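Local coordinates for protein 2-keto-3-deoxygluconate kinase (Thermotoga maritima, PDB 2AFB) that probably catalyses the phosphorylation of 2-keto-3-deoxygluconate, as a sugar kinase of the pfkB (ribokinase) family, at residues L23-P28 / D37-T42; G98-E103 / V113-A118; I104-R109 / S258-Y263. All coordinates share one frame; numbering follows the deposited sequence.

Interaction 1 (L23-P28 / D37-T42)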
loop_
_atom_site.group_PDB
_atom_site.type_symbol
_atom_site.label_atom_id
_atom_site.label_comp_id
_atom_site.label_asym_id
_atom_site.label_seq_id
_atom_site.Cartn_x
_atom_site.Cartn_y
_atom_site.Cartn_z
ATOM N N LEU A 23 -16.572 14.095 0.389
ATOM C CA LEU A 23 -15.472 13.157 0.156
ATOM C C LEU A 23 -14.125 13.861 0.306
ATOM O O LEU A 23 -13.901 14.864 -0.369
ATOM C CB LEU A 23 -15.562 12.607 -1.254
ATOM C CG LEU A 23 -14.329 11.771 -1.720
ATOM C CD1 LEU A 23 -14.141 10.472 -0.994
ATOM C CD2 LEU A 23 -14.450 11.500 -3.216
ATOM N N ARG A 24 -13.224 13.329 1.142
ATOM C CA ARG A 24 -11.901 13.897 1.292
ATOM C C ARG A 24 -10.829 12.988 0.661
ATOM O O ARG A 24 -10.751 11.802 0.942
ATOM C CB ARG A 24 -11.565 14.127 2.726
ATOM C CG ARG A 24 -10.418 15.108 2.895
ATOM C CD ARG A 24 -9.957 15.160 4.342
ATOM N NE ARG A 24 -8.878 14.243 4.575
ATOM C CZ ARG A 24 -8.162 14.132 5.689
ATOM N NH1 ARG A 24 -8.398 14.865 6.773
ATOM N NH2 ARG A 24 -7.173 13.248 5.702
ATOM N N LEU A 25 -10.005 13.598 -0.178
ATOM C CA LEU A 25 -9.006 12.877 -0.952
ATOM C C LEU A 25 -7.666 13.456 -0.576
ATOM O O LEU A 25 -7.425 14.626 -0.819
ATOM C CB LEU A 25 -9.276 13.003 -2.410
ATOM C CG LEU A 25 -10.574 12.389 -3.001
ATOM C CD1 LEU A 25 -10.593 12.714 -4.452
ATOM C CD2 LEU A 25 -10.714 10.873 -2.798
ATOM N N SER A 26 -6.817 12.667 0.084
ATOM C CA SER A 26 -5.508 13.168 0.516
ATOM C C SER A 26 -4.397 12.242 0.080
ATOM O O SER A 26 -4.560 11.032 0.210
ATOM C CB SER A 26 -5.442 13.401 2.032
ATOM O OG SER A 26 -5.918 12.246 2.706
ATOM N N PRO A 27 -3.280 12.801 -0.498
ATOM C CA PRO A 27 -2.233 11.885 -0.813
ATOM C C PRO A 27 -1.606 11.328 0.489
ATOM O O PRO A 27 -1.643 11.999 1.510
ATOM C CB PRO A 27 -1.228 12.745 -1.585
ATOM C CG PRO A 27 -1.959 14.022 -2.023
ATOM C CD PRO A 27 -2.954 14.191 -0.923
ATOM N N PRO A 28 -1.029 10.135 0.428
ATOM C CA PRO A 28 -0.319 9.576 1.574
ATOM C C PRO A 28 1.071 10.164 1.778
ATOM O O PRO A 28 1.717 10.657 0.818
ATOM C CB PRO A 28 -0.227 8.063 1.245
ATOM C CG PRO A 28 -0.221 8.020 -0.336
ATOM C CD PRO A 28 -1.002 9.246 -0.771
ATOM N N ASP A 37 0.239 8.673 -6.990
ATOM C CA ASP A 37 -0.505 7.605 -7.672
ATOM C C ASP A 37 -1.778 7.166 -6.935
ATOM O O ASP A 37 -2.491 6.311 -7.434
ATOM C CB ASP A 37 0.415 6.390 -8.036
ATOM C CG ASP A 37 0.820 5.407 -6.814
ATOM O OD1 ASP A 37 0.837 5.673 -5.571
ATOM O OD2 ASP A 37 1.252 4.264 -7.141
ATOM N N SER A 38 -2.017 7.700 -5.738
ATOM C CA SER A 38 -3.253 7.446 -4.995
ATOM C C SER A 38 -3.667 8.536 -4.001
ATOM O O SER A 38 -2.899 9.453 -3.658
ATOM C CB SER A 38 -3.176 6.110 -4.241
ATOM O OG SER A 38 -2.323 6.245 -3.151
ATOM N N PHE A 39 -4.915 8.404 -3.562
ATOM C CA PHE A 39 -5.526 9.232 -2.541
ATOM C C PHE A 39 -6.137 8.312 -1.482
ATOM O O PHE A 39 -6.873 7.377 -1.829
ATOM C CB PHE A 39 -6.680 10.072 -3.081
ATOM C CG PHE A 39 -6.258 11.180 -3.989
ATOM C CD1 PHE A 39 -5.357 12.136 -3.555
ATOM C CD2 PHE A 39 -6.789 11.273 -5.298
ATOM C CE1 PHE A 39 -4.928 13.171 -4.403
ATOM C CE2 PHE A 39 -6.400 12.303 -6.137
ATOM C CZ PHE A 39 -5.445 13.263 -5.691
ATOM N N ASP A 40 -5.801 8.601 -0.217
ATOM C CA ASP A 40 -6.513 8.149 0.951
ATOM C C ASP A 40 -7.881 8.781 0.911
ATOM O O ASP A 40 -8.009 9.923 0.531
ATOM C CB ASP A 40 -5.774 8.563 2.210
ATOM C CG ASP A 40 -4.414 7.871 2.328
ATOM O OD1 ASP A 40 -4.350 6.705 1.914
ATOM O OD2 ASP A 40 -3.439 8.441 2.849
ATOM N N VAL A 41 -8.874 7.990 1.284
ATOM C CA VAL A 41 -10.284 8.320 1.212
ATOM C C VAL A 41 -10.846 8.376 2.617
ATOM O O VAL A 41 -10.573 7.527 3.421
ATOM C CB VAL A 41 -11.093 7.234 0.453
ATOM C CG1 VAL A 41 -12.591 7.395 0.667
ATOM C CG2 VAL A 41 -10.782 7.310 -1.038
ATOM N N THR A 42 -11.590 9.430 2.884
ATOM C CA THR A 42 -12.436 9.539 4.053
ATOM C C THR A 42 -13.562 10.520 3.784
ATOM O O THR A 42 -13.679 11.077 2.684
ATOM C CB THR A 42 -11.650 9.868 5.359
ATOM O OG1 THR A 42 -12.492 9.565 6.490
ATOM C CG2 THR A 42 -11.186 11.346 5.410
HETATM O O HOH W 1 -8.496 11.677 2.920
HETATM O O HOH W 2 -3.653 11.062 3.568
#

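Interaction 2 (G98-E103 / V113-A118)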
loop_
_atom_site.group_PDB
_atom_site.type_symbol
_atom_site.label_atom_id
_atom_site.label_comp_id
_atom_site.label_asym_id
_atom_site.label_seq_id
_atom_site.Cartn_x
_atom_site.Cartn_y
_atom_site.Cartn_z
ATOM N N GLY A 98 -19.984 16.644 -2.811
ATOM C CA GLY A 98 -18.870 17.570 -2.773
ATOM C C GLY A 98 -17.604 16.850 -2.392
ATOM O O GLY A 98 -17.640 15.797 -1.738
ATOM N N ILE A 99 -16.486 17.402 -2.853
ATOM C CA ILE A 99 -15.187 16.825 -2.651
ATOM C C ILE A 99 -14.188 17.886 -2.210
ATOM O O ILE A 99 -14.244 19.027 -2.671
ATOM C CB ILE A 99 -14.596 16.236 -3.990
ATOM C CG1 ILE A 99 -15.555 15.229 -4.602
ATOM C CG2 ILE A 99 -13.219 15.681 -3.712
ATOM C CD1 ILE A 99 -15.091 14.697 -5.991
ATOM N N TYR A 100 -13.232 17.499 -1.370
ATOM C CA TYR A 100 -12.032 18.272 -1.249
ATOM C C TYR A 100 -10.791 17.447 -1.236
ATOM O O TYR A 100 -10.791 16.326 -0.722
ATOM C CB TYR A 100 -12.067 19.225 -0.065
ATOM C CG TYR A 100 -11.917 18.711 1.342
ATOM C CD1 TYR A 100 -12.939 18.000 1.975
ATOM C CD2 TYR A 100 -10.763 18.994 2.077
ATOM C CE1 TYR A 100 -12.825 17.602 3.312
ATOM C CE2 TYR A 100 -10.640 18.616 3.422
ATOM C CZ TYR A 100 -11.671 17.925 4.038
ATOM O OH TYR A 100 -11.533 17.513 5.360
ATOM N N PHE A 101 -9.754 18.016 -1.857
ATOM C CA PHE A 101 -8.439 17.390 -1.902
ATOM C C PHE A 101 -7.607 18.081 -0.853
ATOM O O PHE A 101 -7.580 19.290 -0.780
ATOM C CB PHE A 101 -7.782 17.576 -3.246
ATOM C CG PHE A 101 -8.558 16.995 -4.389
ATOM C CD1 PHE A 101 -9.638 17.649 -4.889
ATOM C CD2 PHE A 101 -8.216 15.763 -4.954
ATOM C CE1 PHE A 101 -10.379 17.121 -5.943
ATOM C CE2 PHE A 101 -8.954 15.239 -6.015
ATOM C CZ PHE A 101 -10.055 15.921 -6.485
ATOM N N LEU A 102 -6.916 17.312 -0.056
ATOM C CA LEU A 102 -6.103 17.855 1.003
ATOM C C LEU A 102 -4.678 17.342 0.928
ATOM O O LEU A 102 -4.446 16.115 0.918
ATOM C CB LEU A 102 -6.711 17.467 2.350
ATOM C CG LEU A 102 -5.786 17.753 3.544
ATOM C CD1 LEU A 102 -5.830 19.237 3.812
ATOM C CD2 LEU A 102 -6.286 16.952 4.797
ATOM N N GLU A 103 -3.723 18.279 0.876
ATOM C CA GLU A 103 -2.307 17.989 0.999
ATOM C C GLU A 103 -1.968 18.301 2.404
ATOM O O GLU A 103 -2.088 19.447 2.839
ATOM C CB GLU A 103 -1.443 18.863 0.130
ATOM C CG GLU A 103 -1.532 18.608 -1.354
ATOM C CD GLU A 103 -0.635 19.557 -2.183
ATOM O OE1 GLU A 103 -0.306 20.685 -1.694
ATOM O OE2 GLU A 103 -0.295 19.183 -3.331
ATOM N N VAL A 113 -5.634 22.916 0.606
ATOM C CA VAL A 113 -6.919 22.368 0.232
ATOM C C VAL A 113 -7.253 22.883 -1.167
ATOM O O VAL A 113 -7.157 24.057 -1.439
ATOM C CB VAL A 113 -8.072 22.767 1.196
ATOM C CG1 VAL A 113 -9.363 22.011 0.793
ATOM C CG2 VAL A 113 -7.740 22.440 2.651
ATOM N N VAL A 114 -7.614 21.972 -2.040
ATOM C CA VAL A 114 -8.300 22.292 -3.253
ATOM C C VAL A 114 -9.775 21.857 -3.111
ATOM O O VAL A 114 -10.071 20.684 -3.092
ATOM C CB VAL A 114 -7.681 21.528 -4.419
ATOM C CG1 VAL A 114 -8.395 21.850 -5.687
ATOM C CG2 VAL A 114 -6.171 21.849 -4.544
ATOM N N TYR A 115 -10.704 22.796 -3.075
ATOM C CA TYR A 115 -12.124 22.447 -2.994
ATOM C C TYR A 115 -12.750 22.121 -4.354
ATOM O O TYR A 115 -12.488 22.796 -5.355
ATOM C CB TYR A 115 -12.944 23.607 -2.357
ATOM C CG TYR A 115 -12.660 23.737 -0.896
ATOM C CD1 TYR A 115 -13.182 22.807 0.022
ATOM C CD2 TYR A 115 -11.792 24.714 -0.427
ATOM C CE1 TYR A 115 -12.886 22.891 1.362
ATOM C CE2 TYR A 115 -11.472 24.798 0.923
ATOM C CZ TYR A 115 -12.038 23.896 1.812
ATOM O OH TYR A 115 -11.742 23.989 3.150
ATOM N N ASP A 116 -13.681 21.170 -4.330
ATOM C CA ASP A 116 -14.512 20.800 -5.491
ATOM C C ASP A 116 -15.915 20.431 -4.994
ATOM O O ASP A 116 -16.357 19.279 -5.085
ATOM C CB ASP A 116 -13.828 19.634 -6.159
ATOM C CG ASP A 116 -14.410 19.304 -7.521
ATOM O OD1 ASP A 116 -15.126 20.161 -8.108
ATOM O OD2 ASP A 116 -14.167 18.163 -7.969
ATOM N N ARG A 117 -16.555 21.416 -4.349
ATOM C CA ARG A 117 -17.795 21.223 -3.616
ATOM C C ARG A 117 -18.973 21.868 -4.342
ATOM O O ARG A 117 -20.119 21.592 -4.047
ATOM C CB ARG A 117 -17.647 21.738 -2.166
ATOM C CG ARG A 117 -17.455 23.270 -2.036
ATOM C CD ARG A 117 -17.066 23.762 -0.603
ATOM N NE ARG A 117 -17.847 23.080 0.410
ATOM C CZ ARG A 117 -17.601 23.156 1.719
ATOM N NH1 ARG A 117 -16.609 23.949 2.159
ATOM N NH2 ARG A 117 -18.336 22.433 2.573
ATOM N N ALA A 118 -18.704 22.675 -5.343
ATOM C CA ALA A 118 -19.791 23.386 -6.010
ATOM C C ALA A 118 -20.772 22.436 -6.678
ATOM O O ALA A 118 -20.413 21.396 -7.170
ATOM C CB ALA A 118 -19.235 24.351 -7.000
#

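Interaction 3 (I104-R109 / S258-Y263)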
loop_
_atom_site.group_PDB
_atom_site.type_symbol
_atom_site.label_atom_id
_atom_site.label_comp_id
_atom_site.label_asym_id
_atom_site.label_seq_id
_atom_site.Cartn_x
_atom_site.Cartn_y
_atom_site.Cartn_z
ATOM N N ILE A 104 -1.517 17.293 3.128
ATOM C CA ILE A 104 -1.127 17.490 4.516
ATOM C C ILE A 104 0.324 18.011 4.565
ATOM O O ILE A 104 1.281 17.347 4.071
ATOM C CB ILE A 104 -1.269 16.195 5.324
ATOM C CG1 ILE A 104 -2.737 15.758 5.282
ATOM C CG2 ILE A 104 -0.782 16.398 6.751
ATOM C CD1 ILE A 104 -2.962 14.400 5.856
ATOM N N GLY A 105 0.469 19.193 5.152
ATOM C CA GLY A 105 1.751 19.882 5.103
ATOM C C GLY A 105 2.738 19.375 6.177
ATOM O O GLY A 105 2.451 18.498 6.981
ATOM N N ALA A 106 3.889 19.991 6.197
ATOM C CA ALA A 106 4.905 19.644 7.124
ATOM C C ALA A 106 5.792 20.825 7.246
ATOM O O ALA A 106 6.141 21.481 6.237
ATOM C CB ALA A 106 5.689 18.418 6.622
ATOM N N SER A 107 6.165 21.084 8.495
ATOM C CA SER A 107 7.122 22.073 8.827
ATOM C C SER A 107 6.700 23.401 8.117
ATOM O O SER A 107 5.568 23.821 8.268
ATOM C CB SER A 107 8.535 21.569 8.507
ATOM O OG SER A 107 9.523 22.463 9.058
ATOM N N GLN A 108 7.578 24.033 7.335
ATOM C CA GLN A 108 7.229 25.339 6.708
ATOM C C GLN A 108 6.249 25.258 5.545
ATOM O O GLN A 108 5.837 26.305 5.024
ATOM C CB GLN A 108 8.495 26.063 6.261
ATOM C CG GLN A 108 9.297 26.643 7.423
ATOM C CD GLN A 108 10.105 25.629 8.213
ATOM O OE1 GLN A 108 10.476 24.573 7.706
ATOM N NE2 GLN A 108 10.430 25.980 9.453
ATOM N N ARG A 109 5.930 24.030 5.089
ATOM C CA ARG A 109 4.953 23.851 4.012
ATOM C C ARG A 109 3.546 23.661 4.571
ATOM O O ARG A 109 3.248 22.625 5.124
ATOM C CB ARG A 109 5.324 22.701 3.068
ATOM C CG ARG A 109 4.350 22.631 1.842
ATOM C CD ARG A 109 4.843 21.758 0.710
ATOM N NE ARG A 109 5.072 20.358 1.107
ATOM C CZ ARG A 109 4.144 19.412 1.214
ATOM N NH1 ARG A 109 2.872 19.655 0.950
ATOM N NH2 ARG A 109 4.506 18.189 1.546
ATOM N N SER A 258 4.445 25.856 13.056
ATOM C CA SER A 258 4.602 25.336 11.699
ATOM C C SER A 258 3.429 24.407 11.413
ATOM O O SER A 258 2.486 24.301 12.207
ATOM C CB SER A 258 5.923 24.573 11.585
ATOM O OG SER A 258 5.901 23.407 12.406
ATOM N N ALA A 259 3.478 23.703 10.291
ATOM C CA ALA A 259 2.455 22.711 10.020
ATOM C C ALA A 259 2.667 21.467 10.850
ATOM O O ALA A 259 1.822 20.614 10.888
ATOM C CB ALA A 259 2.451 22.344 8.503
ATOM N N THR A 260 3.821 21.353 11.482
ATOM C CA THR A 260 4.204 20.157 12.241
ATOM C C THR A 260 3.972 20.330 13.771
ATOM O O THR A 260 3.573 19.389 14.438
ATOM C CB THR A 260 5.720 19.784 11.964
ATOM O OG1 THR A 260 5.882 19.356 10.599
ATOM C CG2 THR A 260 6.234 18.631 12.925
ATOM N N VAL A 261 4.260 21.510 14.298
ATOM C CA VAL A 261 4.040 21.863 15.719
ATOM C C VAL A 261 3.150 23.090 15.865
ATOM O O VAL A 261 3.420 24.141 15.275
ATOM C CB VAL A 261 5.390 22.106 16.445
ATOM C CG1 VAL A 261 5.201 22.507 17.925
ATOM C CG2 VAL A 261 6.271 20.894 16.325
ATOM N N ASN A 262 2.062 22.931 16.632
ATOM C CA ASN A 262 1.237 24.034 17.114
ATOM C C ASN A 262 1.096 23.924 18.654
ATOM O O ASN A 262 1.211 22.856 19.229
ATOM C CB ASN A 262 -0.190 23.988 16.566
ATOM C CG ASN A 262 -0.313 24.264 15.078
ATOM O OD1 ASN A 262 -1.437 24.236 14.557
ATOM N ND2 ASN A 262 0.790 24.542 14.390
ATOM N N TYR A 263 0.885 25.061 19.296
ATOM C CA TYR A 263 0.404 25.089 20.649
ATOM C C TYR A 263 -1.089 25.230 20.568
ATOM O O TYR A 263 -1.603 25.847 19.627
ATOM C CB TYR A 263 1.003 26.253 21.395
ATOM C CG TYR A 263 2.463 26.045 21.675
ATOM C CD1 TYR A 263 3.427 26.426 20.744
ATOM C CD2 TYR A 263 2.877 25.455 22.869
ATOM C CE1 TYR A 263 4.761 26.239 20.995
ATOM C CE2 TYR A 263 4.212 25.279 23.145
ATOM C CZ TYR A 263 5.151 25.672 22.201
ATOM O OH TYR A 263 6.484 25.493 22.467
HETATM O O HOH W 3 0.388 18.283 9.298
#

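Interaction 1 (L23-P28 / D37-T42)
R24 and T42 form an antiparallel hydrogen-bonded pair, and their side chains run alongside each other. R24 CB rests against the methyl CG2 of T42, 3.9 Å away. R24 CG stands anti to the backbone N (chi1 -161°), and the chain continues beside T42. CD passes the same methyl at longer range. NE lies 3.8 Å from T42 CG2, which sits over one face of the guanidinium, toward its rim. NE also donates to a water, which bonds S26 OG and donates to D40 O. At the tip, NH1 makes salt bridges to D286 and D328, probably fixing the group's rotation.

S26 and D40 repeat the paired backbone bonds, with S26 N to D40 O at 3.0 Å. On the face that carries L25 and V41 the contacts are apolar. L25 CB lies over the F39 ring, a CH-pi contact 4.3 Å from its centroid, and L25 CD2 meets V41 CG2 at 4.0 Å. P27 CG meets F39 CE1 at 3.9 Å. S38, F39 and D40 also pair antiparallel with a strand of the second subunit, another copy of the protein. This is a beta hairpin of the small lid sheet of ribokinase-family sugar kinases.

Interaction 2 (G98-E103 / V113-A118)
F101 and V114 are joined by two backbone hydrogen bonds. The one from F101 N to V114 O is 3.0 Å long and nearly straight (176°). I99 and D116 make the next such pair, with D116 N to I99 O at 2.8 Å. The return bond from I99 N meets D116 O at 2.9 Å, from well above the carbonyl plane. D116 O also accepts from R96 NH1 of the same chain.

Most apolar contacts lie on the face that carries Y100, L102, V113 and Y115. The two methyls of V113 reach different partners. CG1, anti to the backbone N (chi1 -174°), meets Y100 CD2 at 3.6 Å. CG2 meets L102 CD1 at 3.9 Å.

The aromatic contact is between Y100 and Y115. The ring planes differ by 27° and the rings scarcely overlap, with centroids 6.0 Å apart. Y115 CD1 instead touches Y100 CB at 3.8 Å. V114 O lies at the edge of the F101 ring, in its plane.

The polar ends bond elsewhere. Y100 OH bonds D328, and D116 OD2 forms a salt bridge with R96 of the second subunit, another copy of the protein. The whole is an antiparallel beta hairpin at one margin of the four-stranded lid sheet.

Interaction 3 (I104-R109 / S258-Y263)
S107 is held by T260 and A259, and this is the tight part of the contact. S107 N donates to T260 OG1 at 2.7 Å. That hydroxyl stands beside the backbone N of T260 (chi1 -67°), facing S107 N. A259 N donates to S107 O at 2.9 Å, almost straight (170°). A259 CB nestles against the turn, 3.5 Å from R109 O and 3.6 Å from A106 N. S258 CB touches S107 O at 3.4 Å. S258 OG accepts from T260 N, an ST turn, and from V261 N, an ST motif. An alanine here would probably leave those two N-H groups without their acceptor and let the turn that presents T260 OG1 shift.

The side chains of Q108 and R109 are taken up by the fourth subunit, another copy of the protein, where R109 NH2 bonds T324 O. S107 OG donates to Q108 OE1 and also bonds H283 N of that subunit.

The contact thins beyond T260, where strand 261-270 leaves the loop, and at G105, where a water bridges G105 O and A259 O. A106 to R109 form a type II' beta turn, so a hairpin tip docks by its backbone onto an ST turn just before strand 261-270.

Overall arrangement
Interactions 1 and 2 belong to one four-stranded sheet, with centres 11 Å apart. Strands 22-26 and 99-103 are its neighbouring inner strands, joined by a probable hydrogen bond from L102 N to L25 O (2.8 Å). Both contacts touch the second subunit. In this family such a sheet is the lid that probably covers the sugar site. Interaction 3 lies in the loop of the hairpin that interaction 2 zips up. It ties this loop to the turn leading into strand 261-270 of the large nine-stranded sheet. Its centre is about 20 Å from that of interaction 2 and 19 Å from that of interaction 1. Nickel ions lie about 5 Å from the side chains of T42 and T260.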